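Local coordinates for protein peptidase M42 (Thaumarchaeota archaeon SCGC AB-539-E09, PDB 5DS0) that probably removes amino acids from the N termini of peptides as a TET-type M42 aminopeptidase with two cobalt ions per active site and a twelve-subunit assembly, at residues 7-12 with 187-192; 209-214 with 222-227; 262-267 with 274-279; 287-292 with 336-341. All coordinates share one frame; numbering follows the deposited sequence.

Interaction 1: 7-12 with 187-192; sequences MELMKT and VLMEAI
Leu9 of helix 2-15 meets Met189 and Glu190 of helix 179-197 in a sparse, buried helix-to-helix contact on the alpha/beta domain that carries the metal centre. The helices stand well apart, with 10.0 Å between Leu9 CA and Glu190 CA, and the gap is bridged by side chains whose CB atoms all face the other helix. Leu9 has CG anti to its backbone N (chi1 174°), which carries the fork across, and its CD2 branch does the touching. Against it Met189, present as selenomethionine, stretches out to SE and then bends, so that the terminal methyl CE comes to 4.3 Å from Leu9 CD2. Glu190 leaves the helix with nearly the same first torsion but folds at chi2 (-65°), and its OE2 sits 4.4 Å from the same Leu9 CD2 without bonding to it. That carboxylate is occupied by Tyr33 and Ser6, with Arg193 supplying a salt bridge, which probably compensates a buried charge beside a leucine. Tyr33 of helix 24-34 also packs on Leu9. Within helix 2-15, Thr12 turns back on its own helix: OG1 donates to Glu8 O at 2.7 Å, tilted 26° from the carbonyl plane and on the face opposite to Thr12 N.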
# COMPACT_ATOMS: atom_id res chain seq x y z
N MSE C 7 54.18 -15.49 6.56
CA MSE C 7 52.89 -16.14 6.69
C MSE C 7 52.48 -16.23 8.12
O MSE C 7 51.28 -16.19 8.40
CB MSE C 7 52.89 -17.52 6.03
CG MSE C 7 52.84 -17.39 4.50
SE MSE C 7 51.20 -16.43 3.85
CE MSE C 7 52.19 -15.06 2.81
N GLU C 8 53.44 -16.37 9.03
CA GLU C 8 53.13 -16.40 10.48
C GLU C 8 52.66 -15.03 10.93
O GLU C 8 51.78 -14.93 11.76
CB GLU C 8 54.35 -16.87 11.31
CG GLU C 8 54.10 -17.38 12.79
CD GLU C 8 55.38 -17.90 13.50
OE1 GLU C 8 56.52 -17.46 13.12
OE2 GLU C 8 55.27 -18.76 14.46
N LEU C 9 53.21 -13.97 10.34
CA LEU C 9 52.75 -12.63 10.62
C LEU C 9 51.33 -12.44 10.11
O LEU C 9 50.46 -12.02 10.86
CB LEU C 9 53.65 -11.59 9.98
CG LEU C 9 53.16 -10.15 10.08
CD1 LEU C 9 53.16 -9.70 11.52
CD2 LEU C 9 54.01 -9.21 9.24
N MSE C 10 51.09 -12.79 8.85
CA MSE C 10 49.76 -12.68 8.27
C MSE C 10 48.76 -13.37 9.16
O MSE C 10 47.79 -12.77 9.56
CB MSE C 10 49.68 -13.22 6.84
CG MSE C 10 48.48 -12.61 6.14
SE MSE C 10 48.19 -13.33 4.32
CE MSE C 10 49.65 -12.32 3.48
N LYS C 11 48.99 -14.63 9.48
CA LYS C 11 48.08 -15.40 10.34
C LYS C 11 47.81 -14.68 11.66
O LYS C 11 46.68 -14.54 12.09
CB LYS C 11 48.66 -16.79 10.60
CG LYS C 11 47.80 -17.72 11.43
CD LYS C 11 48.41 -19.10 11.47
CE LYS C 11 47.39 -20.20 11.73
NZ LYS C 11 47.02 -20.22 13.17
N THR C 12 48.88 -14.24 12.29
CA THR C 12 48.77 -13.64 13.60
C THR C 12 47.98 -12.34 13.58
O THR C 12 47.18 -12.09 14.48
CB THR C 12 50.18 -13.40 14.16
OG1 THR C 12 50.81 -14.67 14.29
CG2 THR C 12 50.13 -12.75 15.52
N VAL C 187 51.35 -5.25 3.87
CA VAL C 187 52.09 -4.82 2.70
C VAL C 187 53.14 -3.78 3.04
O VAL C 187 54.28 -3.91 2.63
CB VAL C 187 51.15 -4.22 1.65
CG1 VAL C 187 51.93 -3.51 0.55
CG2 VAL C 187 50.30 -5.31 1.03
N LEU C 188 52.77 -2.74 3.78
CA LEU C 188 53.73 -1.68 4.07
C LEU C 188 54.86 -2.17 4.96
O LEU C 188 56.01 -1.77 4.78
CB LEU C 188 53.05 -0.45 4.66
CG LEU C 188 52.36 -0.55 6.03
CD1 LEU C 188 53.28 -0.20 7.19
CD2 LEU C 188 51.15 0.37 6.04
N MSE C 189 54.54 -3.05 5.90
CA MSE C 189 55.57 -3.66 6.74
C MSE C 189 56.51 -4.52 5.94
O MSE C 189 57.72 -4.49 6.17
CB MSE C 189 54.91 -4.50 7.83
CG MSE C 189 54.40 -3.58 8.92
SE MSE C 189 53.79 -4.66 10.44
CE MSE C 189 52.12 -5.41 9.71
N GLU C 190 55.98 -5.31 5.02
CA GLU C 190 56.82 -6.17 4.20
C GLU C 190 57.66 -5.36 3.24
O GLU C 190 58.78 -5.75 2.92
CB GLU C 190 55.97 -7.18 3.42
CG GLU C 190 55.46 -8.33 4.27
CD GLU C 190 56.58 -9.20 4.81
OE1 GLU C 190 57.10 -10.03 4.03
OE2 GLU C 190 56.98 -9.01 5.98
N ALA C 191 57.12 -4.25 2.77
CA ALA C 191 57.87 -3.37 1.88
C ALA C 191 59.09 -2.83 2.61
O ALA C 191 60.20 -2.91 2.11
CB ALA C 191 56.99 -2.24 1.40
N ILE C 192 58.88 -2.28 3.80
CA ILE C 192 59.97 -1.74 4.58
C ILE C 192 60.98 -2.83 4.92
O ILE C 192 62.19 -2.60 4.84
CB ILE C 192 59.45 -1.04 5.85
CG1 ILE C 192 58.79 0.28 5.47
CG2 ILE C 192 60.58 -0.76 6.82
CD1 ILE C 192 57.87 0.84 6.53

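Interaction 2: 209-214 with 222-227; sequences SATVQE and QTTAHV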
# COMPACT_ATOMS: atom_id res chain seq x y z
N SER C 209 52.82 3.48 8.39
CA SER C 209 51.96 3.70 9.52
C SER C 209 50.79 2.72 9.63
O SER C 209 50.04 2.52 8.70
CB SER C 209 51.43 5.12 9.46
OG SER C 209 50.83 5.45 10.69
N ALA C 210 50.67 2.13 10.81
CA ALA C 210 49.54 1.26 11.14
C ALA C 210 48.49 2.06 11.92
O ALA C 210 48.52 2.11 13.15
CB ALA C 210 50.03 0.08 11.96
N THR C 211 47.60 2.71 11.19
CA THR C 211 46.66 3.64 11.77
C THR C 211 45.55 2.95 12.55
O THR C 211 45.25 1.78 12.30
CB THR C 211 46.03 4.53 10.68
OG1 THR C 211 45.70 3.74 9.54
CG2 THR C 211 47.00 5.60 10.26
N VAL C 212 44.93 3.70 13.44
CA VAL C 212 43.80 3.21 14.22
C VAL C 212 42.51 3.94 13.87
O VAL C 212 42.54 5.02 13.27
CB VAL C 212 44.05 3.32 15.75
CG1 VAL C 212 45.22 2.44 16.16
CG2 VAL C 212 44.28 4.77 16.17
N GLN C 213 41.40 3.34 14.24
CA GLN C 213 40.09 3.96 14.13
C GLN C 213 39.69 4.49 12.75
O GLN C 213 39.01 5.50 12.66
CB GLN C 213 39.97 5.08 15.19
CG GLN C 213 39.99 4.53 16.61
CD GLN C 213 39.64 5.57 17.66
OE1 GLN C 213 38.64 6.29 17.56
NE2 GLN C 213 40.44 5.61 18.69
N GLU C 214 40.09 3.80 11.68
CA GLU C 214 39.59 4.13 10.33
C GLU C 214 38.11 3.83 10.20
O GLU C 214 37.36 4.63 9.67
CB GLU C 214 40.33 3.33 9.25
CG GLU C 214 40.11 3.78 7.79
CD GLU C 214 38.90 3.16 7.05
OE1 GLU C 214 38.46 2.01 7.32
OE2 GLU C 214 38.38 3.84 6.13
N GLN C 222 44.01 11.22 10.66
CA GLN C 222 44.09 12.67 10.87
C GLN C 222 45.24 13.03 11.80
O GLN C 222 46.04 13.91 11.49
CB GLN C 222 42.79 13.20 11.45
CG GLN C 222 42.69 14.71 11.45
CD GLN C 222 41.35 15.19 11.99
OE1 GLN C 222 40.30 14.63 11.66
NE2 GLN C 222 41.38 16.22 12.84
N THR C 223 45.32 12.32 12.91
CA THR C 223 46.32 12.56 13.94
C THR C 223 47.71 12.06 13.55
O THR C 223 48.71 12.68 13.91
CB THR C 223 45.90 11.92 15.27
OG1 THR C 223 45.63 10.53 15.07
CG2 THR C 223 44.64 12.61 15.84
N THR C 224 47.79 10.96 12.80
CA THR C 224 49.07 10.48 12.27
C THR C 224 49.62 11.41 11.18
O THR C 224 50.82 11.67 11.13
CB THR C 224 48.96 9.04 11.73
OG1 THR C 224 48.92 8.13 12.83
CG2 THR C 224 50.16 8.69 10.85
N ALA C 225 48.75 11.91 10.32
CA ALA C 225 49.14 12.90 9.34
C ALA C 225 49.73 14.16 10.00
O ALA C 225 50.71 14.73 9.49
CB ALA C 225 47.94 13.29 8.48
N HIS C 226 49.12 14.59 11.10
CA HIS C 226 49.64 15.72 11.86
C HIS C 226 51.07 15.45 12.34
O HIS C 226 51.95 16.32 12.21
CB HIS C 226 48.74 16.06 13.05
CG HIS C 226 49.29 17.14 13.94
ND1 HIS C 226 49.12 18.48 13.68
CD2 HIS C 226 50.05 17.06 15.06
CE1 HIS C 226 49.75 19.19 14.60
NE2 HIS C 226 50.32 18.35 15.46
N VAL C 227 51.30 14.27 12.90
CA VAL C 227 52.62 13.91 13.44
C VAL C 227 53.69 13.88 12.34
O VAL C 227 54.79 14.38 12.54
CB VAL C 227 52.56 12.55 14.17
CG1 VAL C 227 53.96 12.00 14.42
CG2 VAL C 227 51.78 12.67 15.47
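Thr224 turns its CG2 anti to the backbone N (OG1 at chi1 -76°), and Ser209 does the same with its OG (chi1 -167°); these two rotations set the methyl of the one against the hydroxyl of the other, with Thr224 CG2 3.3 Å from Ser209 OG. The second branch of Thr224 faces Thr211, whose CG2 lies 4.1 Å from Thr224 OG1, the two side chains crossing nearly at right angles. A single helix residue thus sits over two alternate residues on one face of strand 205-211, a helix-on-sheet packing in which Ala210 points the other way. Beyond this strand the chain runs to Glu214, a ligand of one cobalt ion, and the side chain of Thr211 is itself about 8 Å from a bound cobalt. Putting a valine at Thr224 would probably leave Asp44 without the hydroxyl that bonds to it. None of the three hydroxyls bonds to another across the contact: Ser209 OG pairs with Thr50 OG1, Thr211 OG1 with Asp301 and Thr224 OG1 with Asp44. Polar residues here join helix to strand by van der Waals touch, while their hydroxyls are satisfied by partners outside the two segments.

Interaction 3: 262-267 with 274-279; sequences LVTYDR and PLKEFV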
# COMPACT_ATOMS: atom_id res chain seq x y z
N LEU C 262 44.07 0.55 -8.28
CA LEU C 262 44.39 1.96 -8.07
C LEU C 262 43.09 2.72 -8.11
O LEU C 262 42.33 2.65 -9.07
CB LEU C 262 45.31 2.45 -9.17
CG LEU C 262 45.65 3.93 -9.05
CD1 LEU C 262 46.57 4.16 -7.88
CD2 LEU C 262 46.31 4.41 -10.33
N VAL C 263 42.82 3.45 -7.05
CA VAL C 263 41.55 4.13 -6.92
C VAL C 263 41.64 5.47 -7.63
O VAL C 263 42.43 6.33 -7.22
CB VAL C 263 41.17 4.33 -5.45
CG1 VAL C 263 39.85 5.07 -5.34
CG2 VAL C 263 41.08 3.01 -4.74
N THR C 264 40.78 5.65 -8.63
CA THR C 264 40.73 6.86 -9.42
C THR C 264 39.72 7.88 -8.89
O THR C 264 39.72 9.03 -9.34
CB THR C 264 40.31 6.52 -10.85
OG1 THR C 264 39.03 5.87 -10.84
CG2 THR C 264 41.32 5.60 -11.50
N TYR C 265 38.83 7.45 -8.00
CA TYR C 265 37.86 8.32 -7.36
C TYR C 265 37.18 7.61 -6.21
O TYR C 265 36.84 6.45 -6.32
CB TYR C 265 36.78 8.80 -8.34
CG TYR C 265 35.62 9.44 -7.63
CD1 TYR C 265 35.76 10.71 -7.08
CD2 TYR C 265 34.42 8.78 -7.43
CE1 TYR C 265 34.71 11.31 -6.39
CE2 TYR C 265 33.37 9.37 -6.73
CZ TYR C 265 33.53 10.64 -6.22
OH TYR C 265 32.52 11.25 -5.53
N ASP C 266 37.02 8.30 -5.09
CA ASP C 266 36.18 7.80 -4.02
C ASP C 266 35.52 8.97 -3.30
O ASP C 266 35.86 10.14 -3.54
CB ASP C 266 36.94 6.81 -3.09
CG ASP C 266 37.92 7.49 -2.12
OD1 ASP C 266 37.44 8.22 -1.24
OD2 ASP C 266 39.17 7.26 -2.19
N ARG C 267 34.54 8.66 -2.47
CA ARG C 267 33.73 9.67 -1.80
C ARG C 267 34.58 10.60 -0.92
O ARG C 267 34.24 11.76 -0.73
CB ARG C 267 32.63 8.98 -0.97
CG ARG C 267 31.57 9.89 -0.33
CD ARG C 267 30.58 9.13 0.59
NE ARG C 267 31.33 8.43 1.65
CZ ARG C 267 30.81 7.58 2.54
NH1 ARG C 267 29.51 7.28 2.53
NH2 ARG C 267 31.60 7.01 3.45
N PRO C 274 48.67 14.00 -11.44
CA PRO C 274 50.06 13.62 -11.71
C PRO C 274 50.53 12.36 -10.98
O PRO C 274 51.21 11.53 -11.57
CB PRO C 274 50.85 14.84 -11.23
CG PRO C 274 49.92 15.98 -11.47
CD PRO C 274 48.53 15.46 -11.24
N LEU C 275 50.19 12.25 -9.70
CA LEU C 275 50.57 11.09 -8.90
C LEU C 275 49.87 9.83 -9.40
O LEU C 275 50.49 8.76 -9.44
CB LEU C 275 50.25 11.31 -7.42
CG LEU C 275 50.48 10.11 -6.47
CD1 LEU C 275 51.90 9.58 -6.56
CD2 LEU C 275 50.16 10.49 -5.03
N LYS C 276 48.61 9.95 -9.79
CA LYS C 276 47.89 8.83 -10.37
C LYS C 276 48.61 8.32 -11.62
O LYS C 276 48.83 7.12 -11.76
CB LYS C 276 46.45 9.21 -10.72
CG LYS C 276 45.62 8.05 -11.28
CD LYS C 276 44.31 8.52 -11.88
CE LYS C 276 44.47 9.04 -13.31
NZ LYS C 276 43.16 9.52 -13.84
N GLU C 277 48.96 9.24 -12.51
CA GLU C 277 49.62 8.88 -13.76
C GLU C 277 50.97 8.23 -13.46
O GLU C 277 51.37 7.27 -14.13
CB GLU C 277 49.78 10.10 -14.68
CG GLU C 277 48.48 10.73 -15.17
CD GLU C 277 47.47 9.75 -15.80
OE1 GLU C 277 47.87 8.68 -16.36
OE2 GLU C 277 46.24 10.04 -15.75
N PHE C 278 51.65 8.75 -12.45
CA PHE C 278 52.93 8.23 -12.03
C PHE C 278 52.84 6.76 -11.64
O PHE C 278 53.62 5.93 -12.11
CB PHE C 278 53.45 9.07 -10.86
CG PHE C 278 54.70 8.55 -10.21
CD1 PHE C 278 55.95 8.77 -10.78
CD2 PHE C 278 54.64 7.85 -9.00
CE1 PHE C 278 57.10 8.31 -10.17
CE2 PHE C 278 55.79 7.39 -8.39
CZ PHE C 278 57.02 7.62 -8.98
N VAL C 279 51.87 6.43 -10.81
CA VAL C 279 51.68 5.05 -10.38
C VAL C 279 51.34 4.13 -11.56
O VAL C 279 51.89 3.04 -11.68
CB VAL C 279 50.58 4.95 -9.30
CG1 VAL C 279 50.33 3.49 -8.93
CG2 VAL C 279 50.98 5.74 -8.07
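Leu262, on strand 261-263, and Lys276, on helix 273-285, lose the most surface to each other's segments, and Val279, one turn further along the helix, completes the trio. A chi1 of 178° swings the leucine's fork away from its own backbone N and toward the helix, where the two branches part. CD1 rests on Val279 CG1 at 4.0 Å, an apolar contact between branched tips. CD2 goes to the lysine, 3.8 Å from Lys276 CG, and the two side chains are roughly perpendicular, so that the leucine meets the flank of the lysine's aliphatic chain near its root.

Lys276 serves the contact as a hydrocarbon. Its chain runs extended to CD and then bends at chi3 (82°), and at that point CD comes within 4.2 Å of Thr264 CG2. The bend carries the ammonium group back to its own helix, where NZ hydrogen-bonds to Gln273 OE1 and makes a long ion pair with Glu277 OE2 at 3.7 Å. The threonine likewise offers only its methyl, since Thr264 OG1 is bonded to Ser293 O and to the side-chain NE2 of Gln294.

Gly156 of a neighbouring subunit packs on both Thr264 and Lys276, which places this edge of the contact at a subunit interface. Helix 273-285 is the connection of a beta-alpha-beta crossover: it covers strand 261-263 on its way to the adjacent parallel strand 291-295, with strand 314-322 touching Leu262 through Val315 and helix 333-349 reaching Val279 through Leu346.

Interaction 4: 287-292 with 336-341; sequences QIPLQL and TENAIR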
# COMPACT_ATOMS: atom_id res chain seq x y z
N GLN C 287 55.91 -4.01 -15.17
CA GLN C 287 55.07 -5.12 -15.59
C GLN C 287 54.23 -5.72 -14.46
O GLN C 287 53.98 -6.92 -14.41
CB GLN C 287 55.89 -6.19 -16.26
CG GLN C 287 56.47 -5.74 -17.58
CD GLN C 287 57.04 -6.90 -18.39
OE1 GLN C 287 57.44 -7.94 -17.84
NE2 GLN C 287 57.01 -6.75 -19.70
N ILE C 288 53.74 -4.86 -13.58
CA ILE C 288 52.86 -5.28 -12.50
C ILE C 288 51.43 -4.98 -12.91
O ILE C 288 51.09 -3.83 -13.17
CB ILE C 288 53.20 -4.52 -11.21
CG1 ILE C 288 54.60 -4.92 -10.75
CG2 ILE C 288 52.19 -4.82 -10.13
CD1 ILE C 288 55.21 -4.01 -9.70
N PRO C 289 50.58 -6.02 -12.97
CA PRO C 289 49.19 -5.79 -13.35
C PRO C 289 48.49 -4.85 -12.36
O PRO C 289 48.72 -4.94 -11.15
CB PRO C 289 48.57 -7.18 -13.30
CG PRO C 289 49.40 -7.93 -12.31
CD PRO C 289 50.79 -7.39 -12.47
N LEU C 290 47.67 -3.94 -12.87
CA LEU C 290 47.08 -2.90 -12.05
C LEU C 290 45.67 -2.60 -12.52
O LEU C 290 45.46 -2.27 -13.69
CB LEU C 290 47.95 -1.65 -12.15
CG LEU C 290 47.53 -0.49 -11.26
CD1 LEU C 290 47.78 -0.82 -9.79
CD2 LEU C 290 48.27 0.78 -11.64
N GLN C 291 44.69 -2.71 -11.63
CA GLN C 291 43.28 -2.53 -12.02
C GLN C 291 42.76 -1.15 -11.64
O GLN C 291 42.79 -0.79 -10.48
CB GLN C 291 42.40 -3.59 -11.36
CG GLN C 291 42.87 -5.02 -11.53
CD GLN C 291 41.91 -6.02 -10.94
OE1 GLN C 291 40.80 -6.20 -11.46
NE2 GLN C 291 42.29 -6.66 -9.84
N LEU C 292 42.30 -0.38 -12.61
CA LEU C 292 41.71 0.91 -12.30
C LEU C 292 40.39 0.69 -11.60
O LEU C 292 39.55 -0.06 -12.08
CB LEU C 292 41.51 1.73 -13.56
CG LEU C 292 42.80 2.16 -14.26
CD1 LEU C 292 42.47 3.09 -15.41
CD2 LEU C 292 43.77 2.83 -13.31
N THR C 336 48.59 -9.55 -3.39
CA THR C 336 49.31 -9.00 -2.25
C THR C 336 50.79 -8.83 -2.57
O THR C 336 51.38 -7.78 -2.34
CB THR C 336 49.15 -9.92 -1.02
OG1 THR C 336 47.77 -10.11 -0.77
CG2 THR C 336 49.80 -9.34 0.22
N GLU C 337 51.40 -9.89 -3.09
CA GLU C 337 52.79 -9.84 -3.47
C GLU C 337 53.05 -8.70 -4.45
O GLU C 337 54.03 -7.95 -4.31
CB GLU C 337 53.20 -11.19 -4.08
CG GLU C 337 54.63 -11.26 -4.59
CD GLU C 337 55.67 -10.89 -3.54
OE1 GLU C 337 55.36 -10.99 -2.31
OE2 GLU C 337 56.82 -10.53 -3.93
N ASN C 338 52.19 -8.58 -5.45
CA ASN C 338 52.34 -7.53 -6.45
C ASN C 338 52.16 -6.14 -5.87
O ASN C 338 52.78 -5.19 -6.34
CB ASN C 338 51.37 -7.74 -7.60
CG ASN C 338 51.90 -8.70 -8.65
OD1 ASN C 338 53.11 -8.79 -8.87
ND2 ASN C 338 51.00 -9.38 -9.32
N ALA C 339 51.30 -6.01 -4.87
CA ALA C 339 51.15 -4.72 -4.20
C ALA C 339 52.44 -4.35 -3.49
O ALA C 339 52.86 -3.20 -3.51
CB ALA C 339 50.00 -4.77 -3.21
N ILE C 340 53.08 -5.34 -2.88
CA ILE C 340 54.36 -5.11 -2.22
C ILE C 340 55.41 -4.69 -3.26
O ILE C 340 56.11 -3.69 -3.07
CB ILE C 340 54.86 -6.34 -1.45
CG1 ILE C 340 53.96 -6.62 -0.26
CG2 ILE C 340 56.29 -6.09 -0.97
CD1 ILE C 340 54.19 -7.99 0.33
N ARG C 341 55.50 -5.43 -4.36
CA ARG C 341 56.42 -5.07 -5.44
C ARG C 341 56.18 -3.64 -5.91
O ARG C 341 57.11 -2.86 -6.05
CB ARG C 341 56.27 -6.01 -6.62
CG ARG C 341 56.88 -7.38 -6.42
CD ARG C 341 56.73 -8.22 -7.68
NE ARG C 341 56.67 -9.66 -7.38
CZ ARG C 341 57.68 -10.54 -7.52
NH1 ARG C 341 57.48 -11.83 -7.25
NH2 ARG C 341 58.90 -10.13 -7.88
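Ile288 supplies the apolar part of a contact between the loop that leads into strand 291-295 and helix 333-349. With chi1 at -65° its CG2 is anti to the backbone N and its CG1 arm anti to the carbonyl carbon, and the two branches settle on successive turns of the helix. CG2 lies 3.9 Å from Asn338 CB, the side chains running antiparallel alongside each other, while CD1 at the end of the longer arm reaches Arg341 CB at 3.8 Å. Cutting Ile288 back to an alanine would probably bare both Asn338 CB and Arg341 CB and open a gap between loop and helix.

A second kind of touch sets ring methylenes against an amide. Pro289 lies almost squarely across Asn338, and its CG and CD both sit 3.7 Å from Asn338 ND2. Neither ring carbon can accept a hydrogen bond, so this is packing alone; Asn338 also touches Pro260.

No charge pair crosses the contact. Arg341 starts toward the loop but then turns off, bringing NE to 3.6 Å from Glu337 OE2. The oxygen stands 3.2 Å above the guanidinium plane, so the pair is held by charge with no N-H aimed at it, and Glu337 also has a salt bridge with Arg194 of helix 179-197.

Just before Ile288, Gln287 closes helix 273-285 in a Schellman motif, and the loop passes over helix 333-349 directly afterwards. With no hydrogen bond across the contact, the two segments are held by shape: hydrocarbon from isoleucine and proline laid on the aliphatic and amide parts of polar helix residues.

In the fold
Interaction 1 closes the longest loop: it brings the N-terminal helix 2-15 onto helix 179-197 after 174 residues that include the six-stranded barrel. The other three follow in series, with no nesting or crossing. Interaction 2 is a short strand-to-helix return, and Leu188 of the preceding helix packs on Ser209 O. Interaction 3 is another short return, from strand 261-263 to helix 273-285, and interaction 4 spans 43 residues to join the loop after that helix to helix 333-349. Leu262 N probably hydrogen-bonds to Gln291 O, linking interactions 3 and 4 through the central sheet, and Ile340 packs on Val187 and Glu190, bringing interaction 4 back to interaction 1.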